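Dihydroorotate dehydrogenase (Schistosoma mansoni, PDB 6UY4) probably catalyses the quinone-dependent oxidation of (S)-dihydroorotate to orotate in de novo pyrimidine synthesis, using a bound FMN. Local coordinates at residues V43-T48 with N123-I128; G91-G96 with I110-V115; E133-V138 with F357-P362; V115-Q120 with D146-V151. One frame throughout, in Å; residues are numbered along the deposited sequence.

Interaction 1. Residues V43-T48 with N123-I128; sequences VRDGET and NARPRI. With QLA (2-[(4-fluorophenyl)amino]-3-hydroxynaphthalene-1,4-dione), chain B.
The Arg125 guanidinium has the carboxylate of Glu47 stacked over one face, with Glu47 CD 3.3 Å above its plane and offset toward the rim, while Asp45 OD2 and Thr48 OG1 sit near its plane at the edge. The Arg127 guanidinium carries Arg125 CG over one face and meets Glu47 OE2 in plane at its edge. Together Asp45, Glu47, Arg125 and Arg127 make a salt-bridge network that ties the start of helix 46-58, in the N-terminal helical part of this class 2 enzyme, to the loop before strand 128-131. Glu47 suits its place because a long chain, with CG anti to the backbone N (chi1 -173°) and extended beyond, delivers both oxygens to Arg127. The grip is side-on: Arg127 NE reaches Glu47 OE1 at 3.1 Å, and Arg127 NH1 meets the syn lone pair of Glu47 OE2 at 2.9 Å. Toward Arg125 the attraction is between charges alone, since Glu47 OE1 lies well out of that guanidinium plane. A water bridges Glu47 OE1 to Arg127 N. Asp45 is the helix N-cap; its OD2 accepts from Thr48 N at 3.3 Å and from Thr48 OG1 at 3.0 Å, with only a long ion pair to Arg125. Gly46, lacking a side chain, lets Ile128 come close, and Ile128 CG2 rests 3.4 Å from C14 of the bound naphthoquinone inhibitor.

Interaction 2. Residues G91-G96 with I110-V115; sequences GFDKDG and IEVGTV. With FMN (flavin mononucleotide), chain G.
Two backbone bonds join the loop to the strand, Gly91 N to Gly113 O at 2.9 Å and Gly113 N to Asp93 O at 3.3 Å, and a CA-H...O contact from Lys94 CA also reaches Gly113 O. Glycines suit this passage: Gly113 has phi 139° and precedes a cis peptide to Thr114, and Gly91, also at positive phi, brings its CA to 3.2 Å from FMN N5, where there is no room for a side chain. Val112 lays its CG1, anti to the backbone N (chi1 180°), 3.4 Å from Asp93 O and also against Gly96 N; the short branched side chain covers the main chain of residues 93-96. Asp93, whose carboxylate accepts from Lys97 N and Ala98 N, braces the loop where it leads into helix 99-105. Beyond them lies the flavin. Thr114 meets its pyrimidine edge twice, with Thr114 N donating to FMN O4 at 3.2 Å and Thr114 OG1 accepting from FMN N3 at 2.7 Å, while Asn169 holds the same hydroxyl. Lys94 stretches past Gly113 O and turns at its end, setting NZ 3.5 Å from FMN N5. Strand 109-115 belongs to the TIM barrel, between strands 86-88 and 165-170; outside it, Ile110 packs on helix 99-105 and Val112 on helix 147-153.

Interaction 3. Residues E133-V138 with F357-P362; sequences EKEAVV and FVYQGP. With QLA (2-[(4-fluorophenyl)amino]-3-hydroxynaphthalene-1,4-dione), chain B.
Tyr359 forms the tight part of this contact, its ring lying against the backbone of Glu135 and Ala136. Glu135 CA stands over one face, offset toward the rim, in a CH-pi contact 3.9 Å from the centroid of the Tyr359 ring, and Tyr359 CE2 comes to 3.4 Å from Glu135 C. At the end of the ring Tyr359 OH donates to Ala136 O at 2.6 Å, tilted from the carbonyl plane; a weak bond also links the hydroxyl with Trp131 N. Tyrosine suits this position because it offers a flat face for the chain and a hydroxyl for a buried carbonyl. Val137 CG2 closes in obliquely at 4.0 Å from Tyr359 CE2. The backbone is bent here by a G1 beta bulge: Glu135, at phi 53°, and Ala136 both face Trp131 in the hairpin of strands 128-131 and 136-139, which the ring thereby joins to helix 355-360 at the end of the barrel. Packing is far looser toward solvent. The partly exposed Glu135 carboxylate sends OE1 only to within 4.5 Å of Gln360 NE2, which is instead bonded to Ser335 O, and Glu135 OE2 has a weak, long ion pair with Lys32. On the inhibitor side the helix presents Val358, with CG1 3.5 Å from C11 of the naphthoquinone, and Pro362 lies with CD 3.2 Å from the fluorine F1.

Interaction 4. Residues V115-Q120 with D146-V151; sequences VTPNPQ and DGHDAV
His148 lays one face of its imidazole on Pro117, whose CA stands 3.4 Å from the centroid of the His148 ring, over its centre and only 2° off the normal. The pyrrolidine runs alongside, pointing the same way, and reaches the far part of the ring with Pro117 CG 3.7 Å from His148 NE2. The first torsion (chi1 -81°) sets His148 CG anti to its carbonyl carbon, which helps bring the ring under the proline. A flat aromatic and a CH-rich proline suit one another: the proline is already rigid, so its CH groups are held in place for the imidazole, and the CA-H of Pro117, next to its amide nitrogen and carbonyl, is probably slightly polarised, which would favour its place over the ring. At the edge, near the ring plane, Val115 CG1 approaches His148 ND1, and Val115 CG2 slides past Val151 CG1 at 3.9 Å. Such contacts fix the loop that leaves strand 109-115 of the TIM barrel against the first turn of helix 147-153. Gly147, at positive phi, lets the chains come close, with its CA against Thr116 O at 3.2 Å in a CA-H...O contact; Pro119 CG meanwhile rests on Asp146 O. Within the loop, Thr116 OG1 donates to Asn118 O and so holds its turn. The His148 ring also meets Phe190 of helix 179-190 edge-to-face. Besides these CH-pi, CA-H...O and apolar contacts, the one hydrogen bond across is nearly straight, His148 N to Pro117 O at 3.0 Å (174°), which implies that a loop carbonyl serves an amide of the first helical turn, where no preceding turn supplies an acceptor.

Interaction 2 is the most central and is almost entirely buried beside the flavin, relying on main-chain bonds and glycines; interaction 3, also buried, depends on one tyrosine instead. Interactions 1 and 4 are only partly buried, yet differ sharply: charged groups dominate the former, proline and imidazole the latter. Interactions 2 and 4 share Val115 and hold strand 109-115, the first to a loop of the barrel and the second to helix 147-153. Interactions 1 and 3 both touch the inhibitor and meet where Ile128 packs on Val137, while Phe92 of 91-96 packs on Phe357 of 357-362. Interactions 3 and 4 lie apart, their nearest atoms about 17 Å from each other.

Interaction 1. Residues V43-T48 with N123-I128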
# COMPACT_ATOMS: atom_id res chain seq x y z
N VAL A 43 10.65 8.26 21.00
CA VAL A 43 11.12 7.18 20.13
C VAL A 43 11.72 7.84 18.89
O VAL A 43 11.00 8.22 17.96
CB VAL A 43 9.98 6.22 19.77
CG1 VAL A 43 10.53 5.04 18.98
CG2 VAL A 43 9.27 5.75 21.02
N ARG A 44 13.05 7.97 18.87
CA ARG A 44 13.71 8.63 17.76
C ARG A 44 13.75 7.75 16.51
O ARG A 44 13.69 8.27 15.39
CB ARG A 44 15.13 9.04 18.16
CG ARG A 44 15.19 10.07 19.28
N ASP A 45 13.85 6.44 16.68
CA ASP A 45 13.90 5.53 15.55
C ASP A 45 12.50 5.28 15.00
O ASP A 45 11.55 5.04 15.76
CB ASP A 45 14.56 4.21 15.94
CG ASP A 45 14.83 3.31 14.75
OD1 ASP A 45 15.64 3.71 13.89
OD2 ASP A 45 14.24 2.21 14.68
N GLY A 46 12.37 5.33 13.68
CA GLY A 46 11.06 5.21 13.06
C GLY A 46 10.48 3.81 13.14
O GLY A 46 9.29 3.64 13.45
N GLU A 47 11.29 2.79 12.86
CA GLU A 47 10.79 1.43 12.87
C GLU A 47 10.41 0.98 14.27
O GLU A 47 9.49 0.16 14.43
CB GLU A 47 11.82 0.47 12.26
CG GLU A 47 11.31 -0.95 12.07
CD GLU A 47 12.28 -1.82 11.30
OE1 GLU A 47 13.29 -1.27 10.79
OE2 GLU A 47 12.05 -3.04 11.21
N THR A 48 11.09 1.50 15.29
CA THR A 48 10.72 1.17 16.67
C THR A 48 9.33 1.69 17.00
O THR A 48 8.52 0.98 17.60
CB THR A 48 11.76 1.74 17.64
OG1 THR A 48 13.06 1.23 17.30
CG2 THR A 48 11.42 1.35 19.07
N ASN A 123 16.17 -5.89 4.60
CA ASN A 123 17.43 -5.16 4.54
C ASN A 123 17.87 -4.74 5.94
O ASN A 123 17.10 -4.76 6.90
CB ASN A 123 17.28 -3.93 3.64
CG ASN A 123 17.06 -4.30 2.19
OD1 ASN A 123 17.61 -5.28 1.69
ND2 ASN A 123 16.26 -3.50 1.49
N ALA A 124 19.14 -4.35 6.04
CA ALA A 124 19.72 -3.99 7.32
C ALA A 124 19.10 -2.71 7.87
O ALA A 124 18.68 -1.82 7.11
CB ALA A 124 21.24 -3.83 7.19
N ARG A 125 19.06 -2.61 9.21
CA ARG A 125 18.52 -1.49 9.96
C ARG A 125 19.64 -0.54 10.37
O ARG A 125 20.78 -0.97 10.60
CB ARG A 125 17.78 -1.98 11.21
CG ARG A 125 16.64 -2.94 10.91
CD ARG A 125 15.94 -3.40 12.18
NE ARG A 125 15.29 -2.30 12.88
CZ ARG A 125 14.57 -2.45 13.99
NH1 ARG A 125 14.41 -3.65 14.53
NH2 ARG A 125 14.02 -1.39 14.57
N PRO A 126 19.37 0.78 10.48
CA PRO A 126 18.07 1.43 10.26
C PRO A 126 17.66 1.51 8.79
O PRO A 126 18.48 1.79 7.92
CB PRO A 126 18.30 2.84 10.83
CG PRO A 126 19.75 3.07 10.65
CD PRO A 126 20.41 1.74 10.88
N ARG A 127 16.37 1.25 8.53
CA ARG A 127 15.84 1.26 7.18
C ARG A 127 14.60 2.14 7.05
O ARG A 127 13.90 2.05 6.03
CB ARG A 127 15.52 -0.17 6.73
CG ARG A 127 14.64 -0.94 7.70
CD ARG A 127 14.74 -2.44 7.48
NE ARG A 127 13.90 -3.19 8.40
CZ ARG A 127 13.89 -4.51 8.51
NH1 ARG A 127 13.09 -5.10 9.38
NH2 ARG A 127 14.70 -5.24 7.76
N ILE A 128 14.31 2.97 8.05
CA ILE A 128 13.17 3.88 8.02
C ILE A 128 13.62 5.22 8.58
O ILE A 128 14.24 5.27 9.65
CB ILE A 128 11.97 3.33 8.83
CG1 ILE A 128 11.37 2.10 8.14
CG2 ILE A 128 10.92 4.40 9.00
CD1 ILE A 128 10.19 1.51 8.88
C1 QLA B . 4.96 4.13 12.18
O1 QLA B . 4.47 3.15 11.65
C2 QLA B . 4.40 4.61 13.48
O2 QLA B . 3.45 3.85 14.01
C3 QLA B . 4.87 5.81 14.06
O3 QLA B . 6.59 7.46 14.11
C4 QLA B . 2.81 6.37 15.33
C5 QLA B . 1.93 6.46 14.26
C6 QLA B . 0.56 6.47 14.46
C7 QLA B . 0.09 6.39 15.74
C8 QLA B . 0.92 6.29 16.83
C9 QLA B . 2.29 6.28 16.62
C10 QLA B . 6.09 6.48 13.50
C11 QLA B . 6.64 5.99 12.21
C12 QLA B . 7.70 6.66 11.63
C13 QLA B . 8.22 6.23 10.43
C14 QLA B . 7.68 5.11 9.80
C15 QLA B . 6.62 4.43 10.37
C16 QLA B . 6.09 4.87 11.58
F1 QLA B . -1.25 6.40 15.94
N1 QLA B . 4.21 6.35 15.11
O HOH W 1 14.90 0.74 10.87

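Interaction 2. Residues G91-G96 with I110-V115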
# COMPACT_ATOMS: atom_id res chain seq x y z
N GLY A 91 2.10 -2.45 3.85
CA GLY A 91 3.36 -2.16 4.51
C GLY A 91 3.24 -1.79 5.97
O GLY A 91 4.25 -1.83 6.69
N PHE A 92 2.05 -1.43 6.44
CA PHE A 92 1.87 -1.11 7.85
C PHE A 92 1.60 -2.37 8.66
O PHE A 92 2.35 -2.70 9.59
CB PHE A 92 0.73 -0.10 8.02
CG PHE A 92 0.69 0.54 9.38
CD1 PHE A 92 -0.06 -0.02 10.40
CD2 PHE A 92 1.40 1.70 9.63
CE1 PHE A 92 -0.10 0.57 11.65
CE2 PHE A 92 1.37 2.29 10.88
CZ PHE A 92 0.62 1.72 11.89
N ASP A 93 0.54 -3.10 8.31
CA ASP A 93 0.26 -4.40 8.92
C ASP A 93 0.85 -5.49 8.03
O ASP A 93 0.15 -6.23 7.33
CB ASP A 93 -1.24 -4.57 9.13
CG ASP A 93 -1.56 -5.72 10.06
OD1 ASP A 93 -0.63 -6.25 10.69
OD2 ASP A 93 -2.75 -6.09 10.16
N LYS A 94 2.18 -5.58 8.07
CA LYS A 94 2.89 -6.53 7.21
C LYS A 94 2.53 -7.97 7.54
O LYS A 94 2.55 -8.83 6.65
CB LYS A 94 4.40 -6.33 7.35
CG LYS A 94 4.92 -4.98 6.89
CD LYS A 94 6.39 -4.82 7.26
CE LYS A 94 6.97 -3.54 6.68
NZ LYS A 94 6.99 -3.57 5.19
N ASP A 95 2.21 -8.26 8.80
CA ASP A 95 2.01 -9.63 9.26
C ASP A 95 0.58 -9.92 9.67
O ASP A 95 0.30 -11.00 10.19
CB ASP A 95 2.97 -9.93 10.42
CG ASP A 95 4.40 -9.54 10.11
OD1 ASP A 95 4.84 -9.75 8.96
OD2 ASP A 95 5.08 -9.01 11.01
N GLY A 96 -0.34 -8.98 9.46
CA GLY A 96 -1.73 -9.20 9.82
C GLY A 96 -1.97 -9.31 11.31
O GLY A 96 -2.83 -10.09 11.74
N ILE A 110 -8.03 -2.72 4.94
CA ILE A 110 -6.62 -2.85 5.27
C ILE A 110 -5.98 -3.80 4.28
O ILE A 110 -6.54 -4.85 3.96
CB ILE A 110 -6.41 -3.35 6.72
CG1 ILE A 110 -7.27 -2.55 7.70
CG2 ILE A 110 -4.94 -3.29 7.10
CD1 ILE A 110 -6.93 -1.08 7.74
N GLU A 111 -4.81 -3.43 3.78
CA GLU A 111 -4.06 -4.24 2.83
C GLU A 111 -2.89 -4.88 3.58
O GLU A 111 -1.82 -4.29 3.71
CB GLU A 111 -3.59 -3.40 1.64
CG GLU A 111 -2.88 -4.18 0.55
CD GLU A 111 -2.77 -3.40 -0.74
OE1 GLU A 111 -3.79 -2.83 -1.18
OE2 GLU A 111 -1.66 -3.36 -1.32
N VAL A 112 -3.11 -6.09 4.08
CA VAL A 112 -2.06 -6.83 4.76
C VAL A 112 -0.97 -7.20 3.76
O VAL A 112 -1.26 -7.62 2.63
CB VAL A 112 -2.64 -8.09 5.44
CG1 VAL A 112 -1.55 -8.87 6.15
CG2 VAL A 112 -3.74 -7.70 6.41
N GLY A 113 0.28 -7.04 4.17
CA GLY A 113 1.40 -7.31 3.29
C GLY A 113 2.50 -6.28 3.44
O GLY A 113 2.35 -5.33 4.21
N THR A 114 3.60 -6.43 2.70
CA THR A 114 3.77 -7.50 1.73
C THR A 114 4.23 -8.80 2.38
O THR A 114 5.14 -8.80 3.21
CB THR A 114 4.78 -7.09 0.64
OG1 THR A 114 4.22 -6.06 -0.18
CG2 THR A 114 5.16 -8.27 -0.24
N VAL A 115 3.60 -9.91 2.00
CA VAL A 115 3.89 -11.23 2.56
C VAL A 115 4.67 -12.04 1.53
O VAL A 115 4.28 -12.12 0.37
CB VAL A 115 2.60 -11.96 2.96
CG1 VAL A 115 2.92 -13.28 3.65
CG2 VAL A 115 1.74 -11.08 3.85
N1 FMN G . 3.92 -1.03 -0.38
C2 FMN G . 3.74 -2.36 -0.71
O2 FMN G . 3.12 -2.66 -1.72
N3 FMN G . 4.26 -3.34 0.10
C4 FMN G . 4.97 -3.01 1.24
O4 FMN G . 5.43 -3.89 1.96
C4A FMN G . 5.15 -1.67 1.57
N5 FMN G . 5.86 -1.33 2.71
C5A FMN G . 6.03 -0.01 3.04
C6 FMN G . 6.74 0.33 4.19
C7 FMN G . 6.93 1.66 4.52
C7M FMN G . 7.70 2.02 5.76
C8 FMN G . 6.40 2.67 3.71
C8M FMN G . 6.60 4.11 4.08
C9 FMN G . 5.70 2.33 2.56
C9A FMN G . 5.51 0.99 2.22
N10 FMN G . 4.80 0.65 1.08
C10 FMN G . 4.63 -0.68 0.75
C1' FMN G . 4.23 1.70 0.18
C2' FMN G . 2.83 2.10 0.65
O2' FMN G . 2.01 0.96 0.75
C3' FMN G . 2.20 3.08 -0.33
O3' FMN G . 2.26 2.55 -1.63
C4' FMN G . 2.87 4.45 -0.31
O4' FMN G . 3.53 4.67 0.93
C5' FMN G . 1.81 5.52 -0.50
O5' FMN G . 2.33 6.80 -0.24
P FMN G . 1.74 7.62 1.01
O1P FMN G . 2.40 8.97 1.04
O2P FMN G . 0.24 7.76 0.88
O3P FMN G . 2.07 6.88 2.28

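Interaction 3. Residues E133-V138 with F357-P362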
# COMPACT_ATOMS: atom_id res chain seq x y z
N GLU A 133 9.97 17.72 8.10
CA GLU A 133 9.86 19.04 7.50
C GLU A 133 8.93 19.05 6.30
O GLU A 133 8.34 20.09 5.97
CB GLU A 133 11.25 19.55 7.09
N LYS A 134 8.76 17.90 5.64
CA LYS A 134 7.87 17.78 4.49
C LYS A 134 6.76 16.77 4.71
O LYS A 134 6.04 16.44 3.76
CB LYS A 134 8.67 17.41 3.24
CG LYS A 134 9.78 18.40 2.88
N GLU A 135 6.59 16.28 5.94
CA GLU A 135 5.63 15.22 6.26
C GLU A 135 5.83 14.02 5.34
O GLU A 135 4.89 13.50 4.72
CB GLU A 135 4.19 15.74 6.19
CG GLU A 135 3.87 16.82 7.21
CD GLU A 135 2.39 17.16 7.24
OE1 GLU A 135 1.58 16.37 6.71
OE2 GLU A 135 2.03 18.23 7.78
N ALA A 136 7.08 13.57 5.25
CA ALA A 136 7.46 12.50 4.34
C ALA A 136 8.25 11.43 5.10
O ALA A 136 8.72 11.65 6.22
CB ALA A 136 8.30 13.03 3.17
N VAL A 137 8.37 10.27 4.46
CA VAL A 137 9.12 9.14 5.01
C VAL A 137 9.93 8.50 3.88
O VAL A 137 9.43 8.33 2.77
CB VAL A 137 8.19 8.09 5.66
CG1 VAL A 137 8.98 6.86 6.09
CG2 VAL A 137 7.46 8.69 6.86
N VAL A 138 11.18 8.17 4.17
CA VAL A 138 12.05 7.43 3.26
C VAL A 138 12.35 6.08 3.90
O VAL A 138 12.86 6.02 5.03
CB VAL A 138 13.35 8.19 2.95
CG1 VAL A 138 14.28 7.34 2.11
CG2 VAL A 138 13.04 9.51 2.25
N PHE A 357 -0.88 8.80 8.04
CA PHE A 357 -1.26 8.14 9.28
C PHE A 357 -0.16 8.25 10.33
O PHE A 357 -0.44 8.25 11.53
CB PHE A 357 -1.60 6.67 9.01
CG PHE A 357 -2.02 5.91 10.23
CD1 PHE A 357 -1.11 5.12 10.92
CD2 PHE A 357 -3.32 5.97 10.69
CE1 PHE A 357 -1.50 4.41 12.04
CE2 PHE A 357 -3.71 5.27 11.82
CZ PHE A 357 -2.80 4.49 12.49
N VAL A 358 1.10 8.34 9.89
CA VAL A 358 2.20 8.51 10.83
C VAL A 358 2.18 9.91 11.43
O VAL A 358 2.39 10.09 12.64
CB VAL A 358 3.54 8.22 10.14
CG1 VAL A 358 4.71 8.61 11.03
CG2 VAL A 358 3.63 6.75 9.75
N TYR A 359 1.90 10.93 10.62
CA TYR A 359 1.97 12.32 11.05
C TYR A 359 0.64 12.86 11.56
O TYR A 359 0.62 13.95 12.14
CB TYR A 359 2.47 13.20 9.90
CG TYR A 359 3.92 12.97 9.54
CD1 TYR A 359 4.94 13.52 10.31
CD2 TYR A 359 4.27 12.21 8.43
CE1 TYR A 359 6.27 13.31 9.99
CE2 TYR A 359 5.60 12.00 8.10
CZ TYR A 359 6.59 12.56 8.88
OH TYR A 359 7.91 12.35 8.55
N GLN A 360 -0.47 12.15 11.37
CA GLN A 360 -1.76 12.62 11.84
C GLN A 360 -2.48 11.64 12.77
O GLN A 360 -3.46 12.04 13.41
CB GLN A 360 -2.68 12.95 10.66
CG GLN A 360 -2.10 13.98 9.70
CD GLN A 360 -3.10 14.42 8.65
OE1 GLN A 360 -4.30 14.21 8.79
NE2 GLN A 360 -2.60 15.05 7.59
N GLY A 361 -2.03 10.39 12.87
CA GLY A 361 -2.59 9.46 13.81
C GLY A 361 -3.87 8.81 13.34
O GLY A 361 -4.25 8.89 12.17
N PRO A 362 -4.56 8.14 14.27
CA PRO A 362 -5.80 7.42 13.91
C PRO A 362 -6.86 8.31 13.29
O PRO A 362 -7.51 7.88 12.32
CB PRO A 362 -6.27 6.85 15.26
CG PRO A 362 -5.02 6.68 16.04
CD PRO A 362 -4.11 7.81 15.63
C1 QLA B . 4.96 4.13 12.18
O1 QLA B . 4.47 3.15 11.65
C2 QLA B . 4.40 4.61 13.48
O2 QLA B . 3.45 3.85 14.01
C3 QLA B . 4.87 5.81 14.06
O3 QLA B . 6.59 7.46 14.11
C4 QLA B . 2.81 6.37 15.33
C5 QLA B . 1.93 6.46 14.26
C6 QLA B . 0.56 6.47 14.46
C7 QLA B . 0.09 6.39 15.74
C8 QLA B . 0.92 6.29 16.83
C9 QLA B . 2.29 6.28 16.62
C10 QLA B . 6.09 6.48 13.50
C11 QLA B . 6.64 5.99 12.21
C12 QLA B . 7.70 6.66 11.63
C13 QLA B . 8.22 6.23 10.43
C14 QLA B . 7.68 5.11 9.80
C15 QLA B . 6.62 4.43 10.37
C16 QLA B . 6.09 4.87 11.58
F1 QLA B . -1.25 6.40 15.94
N1 QLA B . 4.21 6.35 15.11

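Interaction 4. Residues V115-Q120 with D146-V151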
# COMPACT_ATOMS: atom_id res chain seq x y z
N VAL A 115 3.60 -9.91 2.00
CA VAL A 115 3.89 -11.23 2.56
C VAL A 115 4.67 -12.04 1.53
O VAL A 115 4.28 -12.12 0.37
CB VAL A 115 2.60 -11.96 2.96
CG1 VAL A 115 2.92 -13.28 3.65
CG2 VAL A 115 1.74 -11.08 3.85
N THR A 116 5.78 -12.62 1.98
CA THR A 116 6.62 -13.51 1.19
C THR A 116 6.35 -14.96 1.57
O THR A 116 5.83 -15.24 2.66
CB THR A 116 8.10 -13.17 1.40
OG1 THR A 116 8.41 -13.23 2.80
CG2 THR A 116 8.42 -11.79 0.86
N PRO A 117 6.68 -15.92 0.69
CA PRO A 117 6.46 -17.33 1.03
C PRO A 117 7.20 -17.77 2.29
O PRO A 117 6.58 -18.26 3.24
CB PRO A 117 6.98 -18.08 -0.21
CG PRO A 117 6.80 -17.10 -1.32
CD PRO A 117 7.09 -15.76 -0.72
N ASN A 118 8.53 -17.60 2.30
CA ASN A 118 9.30 -17.94 3.49
C ASN A 118 9.48 -16.71 4.38
O ASN A 118 9.48 -15.58 3.89
CB ASN A 118 10.67 -18.48 3.10
CG ASN A 118 10.58 -19.71 2.21
OD1 ASN A 118 9.72 -20.57 2.41
ND2 ASN A 118 11.47 -19.79 1.23
N PRO A 119 9.61 -16.91 5.69
CA PRO A 119 9.90 -15.77 6.58
C PRO A 119 11.21 -15.10 6.18
O PRO A 119 12.22 -15.76 5.95
CB PRO A 119 10.00 -16.43 7.96
CG PRO A 119 9.18 -17.68 7.85
CD PRO A 119 9.38 -18.16 6.44
N GLN A 120 11.17 -13.77 6.09
CA GLN A 120 12.28 -13.00 5.55
C GLN A 120 12.68 -11.91 6.54
O GLN A 120 11.83 -11.33 7.22
CB GLN A 120 11.91 -12.38 4.20
CG GLN A 120 13.10 -12.00 3.34
CD GLN A 120 12.69 -11.62 1.94
OE1 GLN A 120 13.26 -12.10 0.96
NE2 GLN A 120 11.69 -10.75 1.82
N ASP A 146 6.73 -12.37 7.89
CA ASP A 146 6.75 -13.58 8.71
C ASP A 146 6.46 -14.85 7.91
O ASP A 146 6.39 -15.93 8.50
CB ASP A 146 5.73 -13.46 9.85
CG ASP A 146 6.13 -12.42 10.88
OD1 ASP A 146 7.20 -11.79 10.71
OD2 ASP A 146 5.37 -12.23 11.85
N GLY A 147 6.30 -14.74 6.59
CA GLY A 147 6.03 -15.89 5.75
C GLY A 147 4.55 -16.09 5.50
O GLY A 147 3.68 -15.47 6.13
N HIS A 148 4.26 -16.99 4.56
CA HIS A 148 2.88 -17.28 4.20
C HIS A 148 2.12 -17.89 5.37
O HIS A 148 1.00 -17.47 5.69
CB HIS A 148 2.82 -18.21 2.99
CG HIS A 148 3.01 -17.51 1.68
ND1 HIS A 148 3.17 -16.14 1.58
CD2 HIS A 148 3.05 -17.98 0.41
CE1 HIS A 148 3.30 -15.81 0.31
NE2 HIS A 148 3.23 -16.91 -0.42
N ASP A 149 2.72 -18.89 6.02
CA ASP A 149 2.00 -19.67 7.03
C ASP A 149 1.66 -18.83 8.26
O ASP A 149 0.55 -18.92 8.79
CB ASP A 149 2.82 -20.90 7.42
CG ASP A 149 3.09 -21.81 6.24
OD1 ASP A 149 2.68 -21.47 5.11
OD2 ASP A 149 3.72 -22.87 6.44
N ALA A 150 2.61 -18.02 8.73
CA ALA A 150 2.37 -17.23 9.93
C ALA A 150 1.28 -16.19 9.70
O ALA A 150 0.43 -15.97 10.57
CB ALA A 150 3.67 -16.56 10.39
N VAL A 151 1.29 -15.53 8.54
CA VAL A 151 0.28 -14.52 8.25
C VAL A 151 -1.06 -15.18 7.93
O VAL A 151 -2.12 -14.63 8.27
CB VAL A 151 0.76 -13.61 7.11
CG1 VAL A 151 -0.27 -12.52 6.84
CG2 VAL A 151 2.10 -12.99 7.46